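Local atomic coordinates of nucleoporin nup120 (Schizosaccharomyces pombe, PDB entry 4GQ2), a protein that serves as a structural component of the nuclear pore complex, whose nucleoporins can also dock transiently associated transport factors. Residues D518-I523 with I534-K539. Sequence-based numbering, arbitrary orientation.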
loop_
_atom_site.group_PDB
_atom_site.type_symbol
_atom_site.label_atom_id
_atom_site.label_comp_id
_atom_site.label_asym_id
_atom_site.label_seq_id
_atom_site.Cartn_x
_atom_site.Cartn_y
_atom_site.Cartn_z
ATOM N N ASP A 518 4.072 -22.117 4.417
ATOM C CA ASP A 518 5.220 -21.760 5.266
ATOM C C ASP A 518 6.178 -22.917 5.551
ATOM O O ASP A 518 7.230 -22.714 6.165
ATOM C CB ASP A 518 4.751 -21.118 6.572
ATOM C CG ASP A 518 4.035 -19.799 6.342
ATOM O OD1 ASP A 518 4.450 -19.046 5.435
ATOM O OD2 ASP A 518 3.054 -19.519 7.057
ATOM N N GLU A 519 5.824 -24.118 5.097
ATOM C CA GLU A 519 6.701 -25.273 5.244
ATOM C C GLU A 519 8.047 -25.031 4.555
ATOM O O GLU A 519 8.094 -24.674 3.380
ATOM C CB GLU A 519 6.027 -26.523 4.674
ATOM C CG GLU A 519 6.828 -27.808 4.846
ATOM C CD GLU A 519 6.011 -29.058 4.566
ATOM O OE1 GLU A 519 4.860 -28.939 4.089
ATOM O OE2 GLU A 519 6.521 -30.168 4.817
ATOM N N ILE A 520 9.133 -25.218 5.297
ATOM C CA ILE A 520 10.484 -25.097 4.753
ATOM C C ILE A 520 10.751 -26.280 3.822
ATOM O O ILE A 520 10.184 -27.354 4.012
ATOM C CB ILE A 520 11.536 -24.990 5.893
ATOM C CG1 ILE A 520 12.949 -24.756 5.352
ATOM C CG2 ILE A 520 11.516 -26.223 6.794
ATOM C CD1 ILE A 520 13.188 -23.381 4.785
ATOM N N LEU A 521 11.585 -26.077 2.800
ATOM C CA LEU A 521 11.874 -27.138 1.831
ATOM C C LEU A 521 13.356 -27.242 1.525
ATOM O O LEU A 521 13.902 -28.341 1.450
ATOM C CB LEU A 521 11.091 -26.946 0.526
ATOM C CG LEU A 521 9.564 -26.871 0.591
ATOM C CD1 LEU A 521 8.997 -26.507 -0.777
ATOM C CD2 LEU A 521 8.952 -28.169 1.093
ATOM N N SER A 522 14.001 -26.095 1.332
ATOM C CA SER A 522 15.424 -26.062 1.065
ATOM C C SER A 522 15.985 -24.689 1.371
ATOM O O SER A 522 15.226 -23.746 1.602
ATOM C CB SER A 522 15.702 -26.406 -0.393
ATOM O OG SER A 522 15.403 -25.303 -1.229
ATOM N N ILE A 523 17.319 -24.603 1.379
ATOM C CA ILE A 523 18.045 -23.338 1.437
ATOM C C ILE A 523 19.203 -23.362 0.425
ATOM O O ILE A 523 19.731 -24.433 0.100
ATOM C CB ILE A 523 18.551 -22.993 2.865
ATOM C CG1 ILE A 523 19.634 -23.975 3.342
ATOM C CG2 ILE A 523 17.396 -22.921 3.864
ATOM C CD1 ILE A 523 20.455 -23.448 4.504
ATOM N N ILE A 534 16.086 -18.808 1.347
ATOM C CA ILE A 534 15.333 -19.784 2.126
ATOM C C ILE A 534 14.055 -20.086 1.364
ATOM O O ILE A 534 13.269 -19.177 1.091
ATOM C CB ILE A 534 14.953 -19.230 3.513
ATOM C CG1 ILE A 534 16.204 -18.848 4.305
ATOM C CG2 ILE A 534 14.125 -20.243 4.277
ATOM C CD1 ILE A 534 15.943 -17.815 5.382
ATOM N N ASN A 535 13.842 -21.358 1.038
ATOM C CA ASN A 535 12.717 -21.749 0.194
ATOM C C ASN A 535 11.595 -22.429 0.949
ATOM O O ASN A 535 11.760 -23.547 1.452
ATOM C CB ASN A 535 13.202 -22.625 -0.963
ATOM C CG ASN A 535 14.245 -21.931 -1.803
ATOM O OD1 ASN A 535 13.996 -20.852 -2.341
ATOM N ND2 ASN A 535 15.429 -22.536 -1.911
ATOM N N TYR A 536 10.463 -21.733 1.044
ATOM C CA TYR A 536 9.256 -22.273 1.666
ATOM C C TYR A 536 8.340 -22.752 0.557
ATOM O O TYR A 536 8.615 -22.507 -0.612
ATOM C CB TYR A 536 8.545 -21.219 2.530
ATOM C CG TYR A 536 9.369 -20.704 3.696
ATOM C CD1 TYR A 536 9.423 -21.406 4.895
ATOM C CD2 TYR A 536 10.092 -19.513 3.597
ATOM C CE1 TYR A 536 10.175 -20.950 5.961
ATOM C CE2 TYR A 536 10.840 -19.041 4.666
ATOM C CZ TYR A 536 10.882 -19.771 5.843
ATOM O OH TYR A 536 11.618 -19.328 6.911
ATOM N N ALA A 537 7.245 -23.407 0.930
ATOM C CA ALA A 537 6.345 -24.044 -0.028
ATOM C C ALA A 537 5.555 -23.069 -0.897
ATOM O O ALA A 537 4.988 -23.480 -1.915
ATOM C CB ALA A 537 5.407 -25.009 0.687
ATOM N N ASN A 538 5.492 -21.796 -0.500
ATOM C CA ASN A 538 4.933 -20.754 -1.386
ATOM C C ASN A 538 5.519 -19.358 -1.173
ATOM O O ASN A 538 4.892 -18.349 -1.501
ATOM C CB ASN A 538 3.379 -20.763 -1.434
ATOM C CG ASN A 538 2.718 -20.060 -0.248
ATOM O OD1 ASN A 538 1.523 -19.738 -0.303
ATOM N ND2 ASN A 538 3.472 -19.823 0.819
ATOM N N LYS A 539 6.736 -19.329 -0.628
ATOM C CA LYS A 539 7.447 -18.096 -0.308
ATOM C C LYS A 539 8.964 -18.292 -0.465
ATOM O O LYS A 539 9.472 -19.393 -0.235
ATOM C CB LYS A 539 7.120 -17.659 1.127
ATOM C CG LYS A 539 5.640 -17.398 1.387
ATOM C CD LYS A 539 5.375 -17.003 2.828
ATOM C CE LYS A 539 3.897 -16.739 3.087
ATOM N NZ LYS A 539 3.108 -17.991 3.273
#
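Asn-535 carries CG anti to its carbonyl carbon, and Ser-522 swings OG between its own backbone N and carbonyl carbon (chi1 77°), so the two side chains meet tip to tip across a classic beta bulge. The bulge lies in the antiparallel hairpin of strands 520-525 and 532-536, within the beta-propeller domain. Leu-521 N and Ser-522 N both face Asn-535 O: the first donates at 2.9 Å, nearly along the C=O axis, the second only weakly at 3.4 Å. Asn-535 N returns a bond to Ser-522 O at 2.8 Å, and Asn-535 ND2 gives a further one to Ser-522 OG at 2.8 Å, with the hydroxyl oxygen close to the amide plane. Ser-522 OG also bonds to Ala-60 O, on the neighbouring five-stranded sheet. On the face of the sheet that carries Ile-520, Ile-534 and Tyr-536, Ile-520 points CG1 anti to its backbone N (chi1 -176°), which, with the turn at the next torsion, brings CD1 over one face of the Tyr-536 ring, toward the rim, and 3.3 Å from Ile-534 CG2. At the start of strand 539-544, the Lys-539 side chain runs extended and bends only at its last torsion (chi4 80°) to reach Asp-518. From helix 492-515, Asp-514 OD2 forms a salt bridge with Lys-539 NZ, and His-515 ND1 a hydrogen bond with Asp-518 OD2. An alanine at Asp-518 would remove both carboxylate bonds and probably leave Lys-539 NZ held less firmly, leaning more on Asp-514. Lys-539 NZ meets Asp-518 OD1 from above the carboxylate plane, at 2.8 Å.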